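Cupin domain protein (Microcystis aeruginosa DIANCHI905, PDB 5ZBE) is a two-domain cupin of unknown function that binds an iron(II) ion in the crystal. Local coordinates at residues A[48-53]-A[97-102]. Residues are numbered along the deposited sequence; the frame is centred on the assembly and turned at random. Where two conformers were deposited one is given.
Sequences SQIGMV and FDLKRI. With FE2 (Fe (II) ion), chain B.
Ser48, Ile50 and Met52 pair with Arg101, Leu99 and Phe97 in an antiparallel ladder of six backbone hydrogen bonds, two to each pair. Leu99 N to Ile50 O and Ser48 N to Arg101 O are both 2.8 Å long, but the Ser48 bond is the most bent, 132° at the hydrogen, its donor lying above the carbonyl plane. Between these pairs the strands come closer, Gly51 CA lying 3.9 Å from Asp98 CA, and the position leaves little room for a side chain beside Phe97 O.

Apolar contacts line the face that bears Ile50, Met52, Phe97 and Leu99. With CG between its backbone N and carbonyl carbon (chi1 72°), the Phe97 ring swings back over the neighbouring strand, and Met52 N sits above its centre. Met52 runs alongside, CB 3.5 Å from Phe97 CE2, and its sulfur makes an oblique Met-aromatic contact.

Polar groups and the metal occupy the other face. Gln49, extended with CG anti to the backbone N (chi1 -178°), reaches the iron with the end of its amide, probably through the oxygen. This amide stacks on the Asp98 carboxylate, the planes 29° apart. Lys100 lies beside Gln49, and its NZ forms a 3.0 Å salt bridge with Asp98 OD2 and donates to an iron-bound water at 2.7 Å. A methionine in its place would probably leave the Asp98 carboxylate without its charged mate and that water without this donor. His43, His45 and His84 complete with Gln49 the three-histidine-plus-glutamine iron site of a cupin beta-barrel, while the opposite face of the strand pair packs on strand 201-208 and Phe160, from the second half of the chain.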
loop_
_atom_site.group_PDB
_atom_site.type_symbol
_atom_site.label_atom_id
_atom_site.label_comp_id
_atom_site.label_asym_id
_atom_site.label_seq_id
_atom_site.Cartn_x
_atom_site.Cartn_y
_atom_site.Cartn_z
ATOM N N SER A 48 3.125 14.038 -2.051
ATOM C CA SER A 48 3.941 13.150 -1.239
ATOM C C SER A 48 3.695 11.716 -1.685
ATOM O O SER A 48 2.620 11.398 -2.179
ATOM C CB SER A 48 3.569 13.307 0.223
ATOM O OG SER A 48 3.870 14.623 0.671
ATOM N N GLN A 49 4.693 10.852 -1.508
ATOM C CA GLN A 49 4.593 9.473 -1.982
ATOM C C GLN A 49 5.174 8.487 -0.995
ATOM O O GLN A 49 6.208 8.740 -0.399
ATOM C CB GLN A 49 5.303 9.335 -3.330
ATOM C CG GLN A 49 5.224 7.956 -3.966
ATOM C CD GLN A 49 6.020 7.867 -5.260
ATOM O OE1 GLN A 49 6.910 7.018 -5.409
ATOM N NE2 GLN A 49 5.725 8.736 -6.179
ATOM N N ILE A 50 4.477 7.367 -0.817
ATOM C CA ILE A 50 4.990 6.244 -0.047
ATOM C C ILE A 50 4.730 4.990 -0.820
ATOM O O ILE A 50 3.880 4.980 -1.714
ATOM C CB ILE A 50 4.336 6.125 1.343
ATOM C CG1 ILE A 50 2.820 6.002 1.217
ATOM C CG2 ILE A 50 4.708 7.316 2.208
ATOM C CD1 ILE A 50 2.102 5.884 2.549
ATOM N N GLY A 51 5.458 3.931 -0.509
ATOM C CA GLY A 51 5.222 2.663 -1.172
ATOM C C GLY A 51 6.070 1.541 -0.648
ATOM O O GLY A 51 6.971 1.765 0.155
ATOM N N MET A 52 5.753 0.327 -1.100
ATOM C CA MET A 52 6.492 -0.879 -0.738
ATOM C C MET A 52 6.625 -1.831 -1.890
ATOM O O MET A 52 5.751 -1.899 -2.752
ATOM C CB MET A 52 5.766 -1.664 0.343
ATOM C CG MET A 52 5.388 -0.856 1.547
ATOM S SD MET A 52 4.699 -1.941 2.800
ATOM C CE MET A 52 5.868 -3.296 2.919
ATOM N N VAL A 53 7.691 -2.612 -1.849
ATOM C CA VAL A 53 7.833 -3.744 -2.752
ATOM C C VAL A 53 6.981 -4.892 -2.192
ATOM O O VAL A 53 7.052 -5.199 -0.996
ATOM C CB VAL A 53 9.287 -4.185 -2.848
ATOM C CG1 VAL A 53 9.427 -5.440 -3.700
ATOM C CG2 VAL A 53 10.136 -3.034 -3.396
ATOM N N PHE A 97 3.640 -1.311 -4.734
ATOM C CA PHE A 97 2.577 -0.320 -4.725
ATOM C C PHE A 97 3.119 0.988 -4.248
ATOM O O PHE A 97 4.142 1.037 -3.554
ATOM C CB PHE A 97 1.367 -0.722 -3.856
ATOM C CG PHE A 97 1.609 -0.668 -2.373
ATOM C CD1 PHE A 97 1.328 0.476 -1.663
ATOM C CD2 PHE A 97 2.102 -1.769 -1.695
ATOM C CE1 PHE A 97 1.537 0.534 -0.296
ATOM C CE2 PHE A 97 2.306 -1.718 -0.327
ATOM C CZ PHE A 97 2.015 -0.570 0.373
ATOM N N ASP A 98 2.429 2.040 -4.640
ATOM C CA ASP A 98 2.662 3.358 -4.052
ATOM C C ASP A 98 1.374 4.164 -3.923
ATOM O O ASP A 98 0.384 3.906 -4.599
ATOM C CB ASP A 98 3.768 4.140 -4.779
ATOM C CG ASP A 98 3.384 4.582 -6.160
ATOM O OD1 ASP A 98 3.736 3.879 -7.146
ATOM O OD2 ASP A 98 2.777 5.663 -6.271
ATOM N N LEU A 99 1.407 5.135 -3.020
ATOM C CA LEU A 99 0.317 6.067 -2.820
ATOM C C LEU A 99 0.863 7.466 -2.960
ATOM O O LEU A 99 1.873 7.749 -2.438
ATOM C CB LEU A 99 -0.216 5.982 -1.393
ATOM C CG LEU A 99 -0.982 4.807 -0.868
ATOM C CD1 LEU A 99 -0.064 3.665 -0.545
ATOM C CD2 LEU A 99 -1.638 5.316 0.395
ATOM N N LYS A 100 0.125 8.307 -3.656
ATOM C CA LYS A 100 0.459 9.716 -3.857
ATOM C C LYS A 100 -0.691 10.590 -3.336
ATOM O O LYS A 100 -1.863 10.345 -3.652
ATOM C CB LYS A 100 0.688 10.023 -5.343
ATOM C CG LYS A 100 2.064 9.673 -5.880
ATOM C CD LYS A 100 2.177 10.058 -7.353
ATOM C CE LYS A 100 1.805 8.913 -8.294
ATOM N NZ LYS A 100 2.844 7.832 -8.392
ATOM N N ARG A 101 -0.355 11.620 -2.563
ATOM C CA ARG A 101 -1.350 12.510 -1.965
ATOM C C ARG A 101 -0.696 13.851 -1.670
ATOM O O ARG A 101 0.444 13.884 -1.214
ATOM C CB ARG A 101 -1.837 11.883 -0.665
ATOM C CG ARG A 101 -2.860 12.671 0.123
ATOM C CD ARG A 101 -3.152 11.895 1.393
ATOM N NE ARG A 101 -4.165 12.522 2.232
ATOM C CZ ARG A 101 -5.474 12.365 2.068
ATOM N NH1 ARG A 101 -6.317 12.975 2.896
ATOM N NH2 ARG A 101 -5.954 11.592 1.099
ATOM N N ILE A 102 -1.411 14.951 -1.921
ATOM C CA ILE A 102 -0.948 16.250 -1.460
ATOM C C ILE A 102 -1.178 16.295 0.050
ATOM O O ILE A 102 -2.300 16.149 0.532
ATOM C CB ILE A 102 -1.712 17.416 -2.100
ATOM C CG1 ILE A 102 -1.533 17.417 -3.618
ATOM C CG2 ILE A 102 -1.266 18.727 -1.457
ATOM C CD1 ILE A 102 -0.176 17.887 -4.076
HETATM FE FE FE2 B . 6.895 9.480 -7.841
HETATM O O HOH W 1 5.290 8.809 -9.020
HETATM O O HOH W 2 7.623 7.516 -8.203
#